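Local coordinates for nucleocapsid protein (Schmallenberg virus, PDB 4JNG) that encapsidates the viral genomic RNA, shielding it from nucleases and forming the helical nucleocapsid that serves as template for transcription and replication, at residues N89-L93 / H94-G98; R102-A105 / D106-A110; P125-V129 / K130-W134; M150-A154 / F155-P159. All blocks are in the same frame, centred on the assembly; numbering follows the deposited sequence.

Contact 1: N89-L93 / H94-G98; sequences NAITL and HRMSG. With nucleotides of chain A.
R95 NH1 is gripped by two backbone carbonyls: it donates to A90 O at 3.0 Å, close to the guanidinium plane, and also to the carbonyl of P87. NE of the same group points to the bound RNA, with R95 NE to U24 OP1 of chain A at 2.8 Å and a nearly straight N-H...O angle of 168°. NH2 bonds a further phosphate. NH1 bonded to protein and NE and NH2 to phosphates should hold the guanidinium's rotation, consistent with R95 being an RNA-binding residue. Its chain runs extended from CG to NE and passes T92, whose OG1 lies 3.3 Å from R95 CG. T92 is the N-cap: with chi1 at 56°, OG1 sits between the backbone N and carbonyl carbon and accepts from R95 N at 3.0 Å. The first regular helical bonds follow, from M96 N to T92 O at 2.9 Å and from S97 N to L93 O at 3.1 Å. On the buried side, I91 CD1 meets M96 SD at 4.3 Å. Both residues rest on F71 of strand 69-74, while L93 packs on helix 47-56 and, like M96 and S97, on F43 of helix 37-45.

Contact 2: R102-A105 / D106-A110; sequences RWIA and DTCKA
This is a local contact within one helix, between residues three and four apart near the C-terminal part of helix 93-110. Its backbone evidence is the i to i-4 series, for example D106 N to R102 O at 2.9 Å and K109 N to A105 O at 2.8 Å. C108 N departs from this slightly: it bonds I104 O at 2.8 Å but also leans weakly toward A105 O.

The side chains add two polar links. R102 and D106, one turn apart, form a salt bridge, NH1 to OD2 at 2.9 Å. OD2 uses its syn lone pair and lies only 1° out of the guanidinium plane; the planes stand 76° apart and NH1 alone bonds OD2, so the bridge is single-stranded and not the flat two-pronged kind. R102 reaches it by bending at chi2 (72°) and chi3. The stronger partner of R102 is E21, which takes NH2, while Y24 gives the guanidinium a cation-pi contact.

At the next position, T107 OG1 stands beside its own backbone N and donates to W103 O at 2.8 Å, from above the carbonyl plane; T107 N reaches that oxygen from the opposite face. The same hydroxyl oxygen lies 3.7 Å from W103 CE2, over one face of the indole. Apolar packing adds I104 CG2 against C108 SG at 3.8 Å.

Chemically, D106 and E21 probably offset the charge of R102, which E21 and Y24 link to helix 20-31, and the T107 hydroxyl spends its proton on W103 O, which thereby accepts two bonds inside its own helix.

Contact 3: P125-V129 / K130-W134; sequences PLAEV and KGCTW. With nucleotides of chain A.
A127, E128 and K130 carry this turn, and the carbonyl of A127 is its centre. K130 N donates to A127 O at 3.2 Å, coming in 55° above the carbonyl plane, and C132 N adds a weak bond to the same oxygen. The chain therefore folds back closely enough for A127 CB and C132 CB to meet at 3.6 Å. Residues 127-129 have helical backbone angles without the regular helical bonds. G131, at positive phi, carries the chain onward.

E128 leaves the backbone pointing away from 130-134, but a bend at chi2 (-60°) brings its carboxylate back. E128 OE1 then lies 3.1 Å from T133 N, a weak bond, and 3.4 Å from T133 CG2, the two side chains crossing at about a right angle. K130 CB lies 3.6 Å from A127 O, but the chain then leads away: NZ forms a salt bridge with D170, and the side chain passes about 5 Å from that of R166, an RNA-binding residue.

The start of the turn faces the RNA. L126 CD1 packs against the base of U29 of chain A, at 3.6 Å from N3, and P125 CB lies 3.4 Å from C5' of U30 of chain A. The turn sits in the loop joining helices 112-121 and 138-142: A127 and E128 rest on Y141 and C132 on M140 of the latter, while W134 packs against L115, A118 and S119 of the former.

Contact 4: M150-A154 / F155-P159; sequences MFLDA and FDFYP
F151 and F155 lie side by side, pointing the same way, on the buried face of a Schellman motif, in which a type I beta turn over D153-D156 overlaps a type I' turn over F155-Y158 ahead of helix 158-168. F151 CB sits 3.9 Å from F155 CD2, and F155 N donates to F151 O at 3.1 Å, nearly along the C=O axis. Helix 93-110 covers this pair, with R102 and Y99 on F151 and A101 on F155. L152 fills the other packed side, its CD1 4.1 Å from P159 CB and its CG 4.2 Å from F157 CD1, crossing the phenylalanine at about a right angle; the F157 ring also stacks on Y185.

The outer edge is looser. The 5→2 bond of the motif, D156 N to D153 O, is weak at 3.5 Å. D153 OD1 and D156 OD1 stand 6.1 Å apart, not in contact, and both side chains are exposed. D156 and F157 have positive phi (45° and 62°). F157 is the N-cap residue of the helix that carries R166, and its amide makes the 6→1 bond, nearly linear at 176°, from F157 N to a lone pair of L152 O, 2.9 Å away.

How the contacts relate
The contacts follow one another along the chain without interleaving. Contacts 1 and 2 share helix 93-110, one near its start and one near its end, with centres about 17 Å apart. Contact 4 meets both, packing along the helix from R95 to A105; its centre is about 13 Å from that of contact 2. Contact 3 lies about 22 Å (centres) from contact 1, across the chain's centre, and touches contact 2 where W134 meets I104. Contacts 1 and 3 meet the bound RNA at separate nucleotides, U24 and U28-U30 of chain A. Contact 2 is about 10 Å and contact 4 about 5 Å (nearest atoms) from the RNA, and they pack helix 93-110 against the turn before helix 158-168.

Contact 1: N89-L93 / H94-G98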
# COMPACT_ATOMS: atom_id res chain seq x y z
N ASN B 89 24.05 25.32 0.88
CA ASN B 89 24.28 25.65 -0.52
C ASN B 89 24.13 24.46 -1.45
O ASN B 89 24.54 24.53 -2.61
CB ASN B 89 25.67 26.25 -0.69
CG ASN B 89 25.84 27.52 0.10
OD1 ASN B 89 24.89 28.04 0.69
ND2 ASN B 89 27.07 28.05 0.11
N ALA B 90 23.55 23.37 -0.95
CA ALA B 90 23.29 22.21 -1.78
C ALA B 90 21.88 22.29 -2.35
O ALA B 90 21.01 22.96 -1.78
CB ALA B 90 23.46 20.92 -0.99
N ILE B 91 21.68 21.60 -3.47
CA ILE B 91 20.37 21.53 -4.11
C ILE B 91 19.83 20.12 -4.04
O ILE B 91 20.51 19.14 -4.33
CB ILE B 91 20.35 22.04 -5.59
CG1 ILE B 91 21.52 21.47 -6.41
CG2 ILE B 91 20.39 23.55 -5.63
CD1 ILE B 91 21.46 21.82 -7.88
N THR B 92 18.59 20.04 -3.58
CA THR B 92 17.76 18.87 -3.77
C THR B 92 16.95 19.16 -5.02
O THR B 92 17.01 20.26 -5.55
CB THR B 92 16.80 18.70 -2.58
OG1 THR B 92 16.03 19.90 -2.42
CG2 THR B 92 17.58 18.44 -1.31
N LEU B 93 16.20 18.17 -5.46
CA LEU B 93 15.28 18.33 -6.56
C LEU B 93 14.29 19.45 -6.29
O LEU B 93 13.99 20.28 -7.17
CB LEU B 93 14.55 17.02 -6.82
CG LEU B 93 14.29 16.60 -8.28
CD1 LEU B 93 15.43 16.98 -9.21
CD2 LEU B 93 14.05 15.10 -8.32
N HIS B 94 13.82 19.49 -5.04
CA HIS B 94 12.86 20.48 -4.62
C HIS B 94 13.46 21.88 -4.65
O HIS B 94 12.82 22.81 -5.15
CB HIS B 94 12.35 20.17 -3.20
CG HIS B 94 11.13 20.94 -2.84
ND1 HIS B 94 11.17 22.07 -2.05
CD2 HIS B 94 9.83 20.76 -3.17
CE1 HIS B 94 9.95 22.54 -1.90
NE2 HIS B 94 9.12 21.77 -2.57
N ARG B 95 14.66 22.03 -4.11
CA ARG B 95 15.30 23.34 -4.07
C ARG B 95 15.60 23.85 -5.48
O ARG B 95 15.34 25.01 -5.80
CB ARG B 95 16.58 23.29 -3.24
CG ARG B 95 16.34 23.14 -1.73
CD ARG B 95 17.66 23.24 -0.97
NE ARG B 95 17.50 23.02 0.46
CZ ARG B 95 18.49 23.02 1.35
NH1 ARG B 95 19.76 23.21 0.98
NH2 ARG B 95 18.20 22.82 2.63
N MET B 96 16.11 22.94 -6.31
CA MET B 96 16.50 23.22 -7.69
C MET B 96 15.32 23.77 -8.48
O MET B 96 15.44 24.76 -9.20
CB MET B 96 17.00 21.91 -8.29
CG MET B 96 17.54 22.01 -9.69
SD MET B 96 18.18 20.40 -10.18
CE MET B 96 18.50 20.83 -11.90
N SER B 97 14.16 23.12 -8.31
CA SER B 97 12.91 23.55 -8.92
C SER B 97 12.53 24.98 -8.55
O SER B 97 12.10 25.76 -9.40
CB SER B 97 11.80 22.60 -8.52
OG SER B 97 10.55 23.01 -9.05
N GLY B 98 12.67 25.33 -7.27
CA GLY B 98 12.39 26.68 -6.80
C GLY B 98 13.40 27.69 -7.35
O GLY B 98 13.02 28.78 -7.81
P U A 24 14.33 21.87 2.66
OP1 U A 24 14.90 22.21 1.30
OP2 U A 24 12.96 22.31 3.00
O5' U A 24 14.39 20.29 2.85
C5' U A 24 15.62 19.56 2.80
C4' U A 24 15.39 18.14 3.23
O4' U A 24 15.17 18.08 4.66
C3' U A 24 14.15 17.46 2.64
O3' U A 24 14.39 16.96 1.34
C2' U A 24 13.90 16.36 3.65
O2' U A 24 14.76 15.24 3.55
C1' U A 24 14.20 17.08 4.96
N1 U A 24 13.03 17.73 5.58
C2 U A 24 12.17 16.92 6.29
O2 U A 24 12.33 15.72 6.41
N3 U A 24 11.10 17.57 6.85
C4 U A 24 10.81 18.92 6.77
O4 U A 24 9.80 19.36 7.33
C5 U A 24 11.75 19.69 6.01
C6 U A 24 12.80 19.08 5.45

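Contact 2: R102-A105 / D106-A110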
# COMPACT_ATOMS: atom_id res chain seq x y z
N ARG B 102 12.54 30.75 -9.96
CA ARG B 102 12.96 32.08 -9.59
C ARG B 102 13.88 32.70 -10.66
O ARG B 102 13.79 33.89 -10.93
CB ARG B 102 13.67 32.04 -8.23
CG ARG B 102 14.42 33.30 -7.84
CD ARG B 102 13.51 34.44 -7.48
NE ARG B 102 13.86 34.92 -6.15
CZ ARG B 102 14.85 35.77 -5.87
NH1 ARG B 102 15.60 36.31 -6.82
NH2 ARG B 102 15.07 36.10 -4.62
N TRP B 103 14.75 31.88 -11.23
CA TRP B 103 15.63 32.35 -12.30
C TRP B 103 14.81 32.79 -13.52
O TRP B 103 15.06 33.85 -14.07
CB TRP B 103 16.65 31.27 -12.68
CG TRP B 103 17.46 31.63 -13.89
CD1 TRP B 103 18.51 32.49 -13.94
CD2 TRP B 103 17.27 31.14 -15.21
NE1 TRP B 103 19.00 32.57 -15.22
CE2 TRP B 103 18.25 31.76 -16.03
CE3 TRP B 103 16.37 30.25 -15.80
CZ2 TRP B 103 18.35 31.50 -17.40
CZ3 TRP B 103 16.47 30.00 -17.16
CH2 TRP B 103 17.45 30.63 -17.94
N ILE B 104 13.81 31.99 -13.89
CA ILE B 104 12.95 32.32 -15.03
C ILE B 104 12.25 33.64 -14.78
O ILE B 104 12.22 34.52 -15.66
CB ILE B 104 11.89 31.22 -15.31
CG1 ILE B 104 12.56 29.92 -15.77
CG2 ILE B 104 10.92 31.67 -16.39
CD1 ILE B 104 11.67 28.70 -15.64
N ALA B 105 11.68 33.79 -13.58
CA ALA B 105 10.96 35.00 -13.21
C ALA B 105 11.88 36.22 -13.20
O ALA B 105 11.50 37.29 -13.69
CB ALA B 105 10.28 34.82 -11.86
N ASP B 106 13.10 36.06 -12.68
CA ASP B 106 14.09 37.14 -12.72
C ASP B 106 14.47 37.54 -14.15
O ASP B 106 14.72 38.71 -14.42
CB ASP B 106 15.35 36.77 -11.93
CG ASP B 106 15.12 36.79 -10.42
OD1 ASP B 106 14.15 37.43 -9.99
OD2 ASP B 106 15.90 36.16 -9.67
N THR B 107 14.51 36.57 -15.05
CA THR B 107 14.78 36.84 -16.46
C THR B 107 13.56 37.44 -17.17
O THR B 107 13.72 38.21 -18.10
CB THR B 107 15.22 35.55 -17.19
OG1 THR B 107 16.23 34.88 -16.42
CG2 THR B 107 15.77 35.89 -18.56
N CYS B 108 12.36 37.09 -16.72
CA CYS B 108 11.11 37.51 -17.37
C CYS B 108 10.65 38.88 -16.92
O CYS B 108 10.02 39.62 -17.69
CB CYS B 108 10.00 36.49 -17.12
SG CYS B 108 10.16 34.99 -18.11
N LYS B 109 10.94 39.21 -15.67
CA LYS B 109 10.62 40.51 -15.10
C LYS B 109 11.30 41.64 -15.87
O LYS B 109 10.75 42.72 -16.00
CB LYS B 109 11.06 40.56 -13.63
CG LYS B 109 10.58 41.78 -12.88
CD LYS B 109 11.19 41.86 -11.49
CE LYS B 109 10.78 43.14 -10.78
NZ LYS B 109 10.89 43.02 -9.30
N ALA B 110 12.50 41.37 -16.37
CA ALA B 110 13.32 42.39 -17.00
C ALA B 110 12.81 42.81 -18.37
O ALA B 110 12.72 44.01 -18.66
CB ALA B 110 14.77 41.93 -17.10

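Contact 3: P125-V129 / K130-W134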
# COMPACT_ATOMS: atom_id res chain seq x y z
N PRO B 125 3.56 21.72 -15.82
CA PRO B 125 2.48 20.79 -15.59
C PRO B 125 2.17 20.70 -14.10
O PRO B 125 2.80 19.94 -13.38
CB PRO B 125 3.03 19.46 -16.11
CG PRO B 125 4.40 19.72 -16.61
CD PRO B 125 4.83 21.02 -16.03
N LEU B 126 1.21 21.51 -13.67
CA LEU B 126 0.86 21.68 -12.26
C LEU B 126 0.01 22.93 -12.20
O LEU B 126 -1.03 22.97 -11.53
CB LEU B 126 2.10 21.85 -11.36
CG LEU B 126 2.62 20.60 -10.64
CD1 LEU B 126 4.14 20.60 -10.52
CD2 LEU B 126 1.98 20.49 -9.27
N ALA B 127 0.48 23.95 -12.91
CA ALA B 127 -0.29 25.15 -13.17
C ALA B 127 -1.41 24.85 -14.15
O ALA B 127 -2.54 25.26 -13.94
CB ALA B 127 0.62 26.24 -13.75
N GLU B 128 -1.07 24.13 -15.22
CA GLU B 128 -1.99 23.88 -16.32
C GLU B 128 -3.26 23.18 -15.87
O GLU B 128 -4.37 23.65 -16.15
CB GLU B 128 -1.33 23.03 -17.42
CG GLU B 128 -0.21 23.73 -18.19
CD GLU B 128 -0.68 24.98 -18.91
OE1 GLU B 128 -1.55 25.69 -18.37
OE2 GLU B 128 -0.17 25.26 -20.01
N VAL B 129 -3.09 22.08 -15.15
CA VAL B 129 -4.22 21.24 -14.79
C VAL B 129 -5.21 21.98 -13.88
O VAL B 129 -6.35 21.55 -13.72
CB VAL B 129 -3.76 19.88 -14.20
CG1 VAL B 129 -2.92 19.12 -15.22
CG2 VAL B 129 -2.99 20.05 -12.89
N LYS B 130 -4.77 23.12 -13.33
CA LYS B 130 -5.65 24.05 -12.62
C LYS B 130 -6.16 25.21 -13.50
O LYS B 130 -6.75 26.16 -12.99
CB LYS B 130 -4.93 24.60 -11.39
CG LYS B 130 -4.81 23.61 -10.25
CD LYS B 130 -6.16 23.36 -9.58
CE LYS B 130 -6.01 22.74 -8.20
NZ LYS B 130 -7.09 23.20 -7.28
N GLY B 131 -5.95 25.11 -14.81
CA GLY B 131 -6.36 26.14 -15.77
C GLY B 131 -5.55 27.44 -15.76
O GLY B 131 -6.11 28.51 -15.97
N CYS B 132 -4.23 27.35 -15.56
CA CYS B 132 -3.42 28.58 -15.38
C CYS B 132 -2.95 29.23 -16.70
O CYS B 132 -3.49 30.25 -17.10
CB CYS B 132 -2.26 28.34 -14.41
SG CYS B 132 -1.56 29.85 -13.70
N THR B 133 -1.96 28.64 -17.37
CA THR B 133 -1.30 29.24 -18.55
C THR B 133 -0.51 30.53 -18.28
O THR B 133 -0.77 31.27 -17.33
CB THR B 133 -2.26 29.52 -19.74
OG1 THR B 133 -3.20 30.54 -19.41
CG2 THR B 133 -2.99 28.25 -20.17
N TRP B 134 0.46 30.79 -19.15
CA TRP B 134 1.29 32.00 -19.08
C TRP B 134 0.45 33.27 -19.17
O TRP B 134 0.90 34.34 -18.77
CB TRP B 134 2.33 32.00 -20.20
CG TRP B 134 3.51 31.10 -19.97
CD1 TRP B 134 3.65 29.81 -20.38
CD2 TRP B 134 4.74 31.45 -19.31
NE1 TRP B 134 4.89 29.32 -20.01
CE2 TRP B 134 5.57 30.31 -19.36
CE3 TRP B 134 5.21 32.61 -18.69
CZ2 TRP B 134 6.85 30.30 -18.79
CZ3 TRP B 134 6.48 32.59 -18.13
CH2 TRP B 134 7.29 31.45 -18.19
P U A 29 -1.30 14.66 -11.07
OP1 U A 29 -2.33 14.28 -12.07
OP2 U A 29 -0.49 13.60 -10.42
O5' U A 29 -0.29 15.71 -11.71
C5' U A 29 -0.75 16.72 -12.63
C4' U A 29 0.34 17.03 -13.63
O4' U A 29 1.52 17.51 -12.91
C3' U A 29 0.81 15.84 -14.47
O3' U A 29 1.09 16.25 -15.81
C2' U A 29 2.08 15.40 -13.74
O2' U A 29 3.00 14.66 -14.51
C1' U A 29 2.64 16.75 -13.31
N1 U A 29 3.60 16.69 -12.19
C2 U A 29 4.70 17.52 -12.23
O2 U A 29 4.91 18.31 -13.14
N3 U A 29 5.56 17.40 -11.17
C4 U A 29 5.43 16.55 -10.09
O4 U A 29 6.29 16.56 -9.21
C5 U A 29 4.27 15.72 -10.12
C6 U A 29 3.41 15.82 -11.14
P U A 28 -0.04 12.44 -6.35
OP1 U A 28 -1.06 11.49 -6.86
OP2 U A 28 1.39 12.20 -6.66
O5' U A 28 -0.45 13.90 -6.85
C5' U A 28 -1.83 14.26 -7.00
C4' U A 28 -1.96 15.68 -7.51
O4' U A 28 -1.39 16.60 -6.56
C3' U A 28 -1.24 15.97 -8.81
O3' U A 28 -2.00 15.52 -9.92
C2' U A 28 -1.05 17.49 -8.75
O2' U A 28 -2.13 18.23 -9.28
C1' U A 28 -0.86 17.72 -7.25
N1 U A 28 0.55 17.88 -6.86
C2 U A 28 1.00 19.14 -6.55
O2 U A 28 0.28 20.13 -6.58
N3 U A 28 2.33 19.22 -6.19
C4 U A 28 3.23 18.18 -6.12
O4 U A 28 4.39 18.40 -5.78
C5 U A 28 2.69 16.90 -6.46
C6 U A 28 1.40 16.79 -6.82
P U A 30 0.34 15.56 -17.06
OP1 U A 30 -0.82 14.79 -16.56
OP2 U A 30 1.37 14.90 -17.89
O5' U A 30 -0.23 16.82 -17.86
C5' U A 30 0.39 18.10 -17.69
C4' U A 30 -0.03 19.09 -18.75
O4' U A 30 1.12 19.91 -19.09
C3' U A 30 -0.53 18.53 -20.09
O3' U A 30 -1.95 18.37 -20.09
C2' U A 30 -0.13 19.63 -21.06
O2' U A 30 -1.02 20.72 -21.07
C1' U A 30 1.22 20.06 -20.49
N1 U A 30 2.35 19.25 -20.97
C2 U A 30 2.97 19.65 -22.14
O2 U A 30 2.62 20.64 -22.77
N3 U A 30 4.01 18.86 -22.54
C4 U A 30 4.49 17.73 -21.92
O4 U A 30 5.44 17.12 -22.41
C5 U A 30 3.79 17.37 -20.72
C6 U A 30 2.77 18.13 -20.30

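Contact 4: M150-A154 / F155-P159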
# COMPACT_ATOMS: atom_id res chain seq x y z
N MET B 150 9.59 29.06 -1.30
CA MET B 150 10.78 29.70 -0.75
C MET B 150 10.92 31.19 -1.12
O MET B 150 11.75 31.89 -0.54
CB MET B 150 12.04 28.99 -1.26
CG MET B 150 12.20 27.53 -0.90
SD MET B 150 13.84 26.95 -1.36
CE MET B 150 13.69 26.65 -3.12
N PHE B 151 10.14 31.66 -2.09
CA PHE B 151 10.23 33.04 -2.56
C PHE B 151 8.85 33.69 -2.68
O PHE B 151 8.42 34.08 -3.76
CB PHE B 151 10.95 33.08 -3.92
CG PHE B 151 12.26 32.35 -3.93
CD1 PHE B 151 13.35 32.85 -3.23
CD2 PHE B 151 12.41 31.17 -4.63
CE1 PHE B 151 14.56 32.17 -3.22
CE2 PHE B 151 13.61 30.49 -4.64
CZ PHE B 151 14.69 30.99 -3.92
N LEU B 152 8.16 33.80 -1.55
CA LEU B 152 6.85 34.47 -1.53
C LEU B 152 6.92 35.91 -2.10
O LEU B 152 6.00 36.35 -2.79
CB LEU B 152 6.26 34.45 -0.11
CG LEU B 152 5.31 33.30 0.32
CD1 LEU B 152 5.16 32.15 -0.66
CD2 LEU B 152 5.72 32.77 1.69
N ASP B 153 8.02 36.62 -1.84
CA ASP B 153 8.21 37.99 -2.37
C ASP B 153 8.24 38.03 -3.90
O ASP B 153 7.56 38.85 -4.52
CB ASP B 153 9.49 38.60 -1.79
CG ASP B 153 9.76 40.02 -2.30
OD1 ASP B 153 10.04 40.19 -3.51
OD2 ASP B 153 9.71 40.96 -1.48
N ALA B 154 9.04 37.14 -4.49
CA ALA B 154 9.24 37.10 -5.93
C ALA B 154 8.01 36.60 -6.69
O ALA B 154 7.80 36.99 -7.86
CB ALA B 154 10.44 36.22 -6.27
N PHE B 155 7.22 35.74 -6.06
CA PHE B 155 6.03 35.18 -6.70
C PHE B 155 4.73 35.77 -6.13
O PHE B 155 3.67 35.16 -6.25
CB PHE B 155 6.02 33.65 -6.60
CG PHE B 155 7.16 32.99 -7.32
CD1 PHE B 155 7.18 32.92 -8.71
CD2 PHE B 155 8.21 32.44 -6.61
CE1 PHE B 155 8.24 32.30 -9.37
CE2 PHE B 155 9.27 31.82 -7.26
CZ PHE B 155 9.28 31.76 -8.65
N ASP B 156 4.84 36.96 -5.54
CA ASP B 156 3.67 37.72 -5.10
C ASP B 156 2.67 36.83 -4.37
O ASP B 156 1.50 36.77 -4.75
CB ASP B 156 3.02 38.41 -6.31
CG ASP B 156 3.91 39.48 -6.92
OD1 ASP B 156 4.52 40.27 -6.17
OD2 ASP B 156 4.00 39.53 -8.17
N PHE B 157 3.16 36.12 -3.36
CA PHE B 157 2.35 35.28 -2.47
C PHE B 157 1.60 34.10 -3.11
O PHE B 157 0.88 33.39 -2.42
CB PHE B 157 1.35 36.14 -1.67
CG PHE B 157 1.95 36.83 -0.49
CD1 PHE B 157 2.28 36.12 0.66
CD2 PHE B 157 2.17 38.21 -0.50
CE1 PHE B 157 2.83 36.75 1.76
CE2 PHE B 157 2.72 38.85 0.59
CZ PHE B 157 3.05 38.12 1.73
N TYR B 158 1.77 33.87 -4.41
CA TYR B 158 0.95 32.85 -5.09
C TYR B 158 1.12 31.43 -4.54
O TYR B 158 0.13 30.72 -4.39
CB TYR B 158 1.15 32.89 -6.61
CG TYR B 158 0.36 34.00 -7.26
CD1 TYR B 158 -1.03 34.02 -7.16
CD2 TYR B 158 0.98 35.03 -7.95
CE1 TYR B 158 -1.78 35.03 -7.73
CE2 TYR B 158 0.24 36.05 -8.53
CZ TYR B 158 -1.14 36.04 -8.42
OH TYR B 158 -1.88 37.04 -8.99
N PRO B 159 2.36 31.00 -4.26
CA PRO B 159 2.54 29.63 -3.76
C PRO B 159 1.83 29.37 -2.43
O PRO B 159 1.33 28.28 -2.21
CB PRO B 159 4.06 29.51 -3.59
CG PRO B 159 4.63 30.54 -4.49
CD PRO B 159 3.65 31.67 -4.49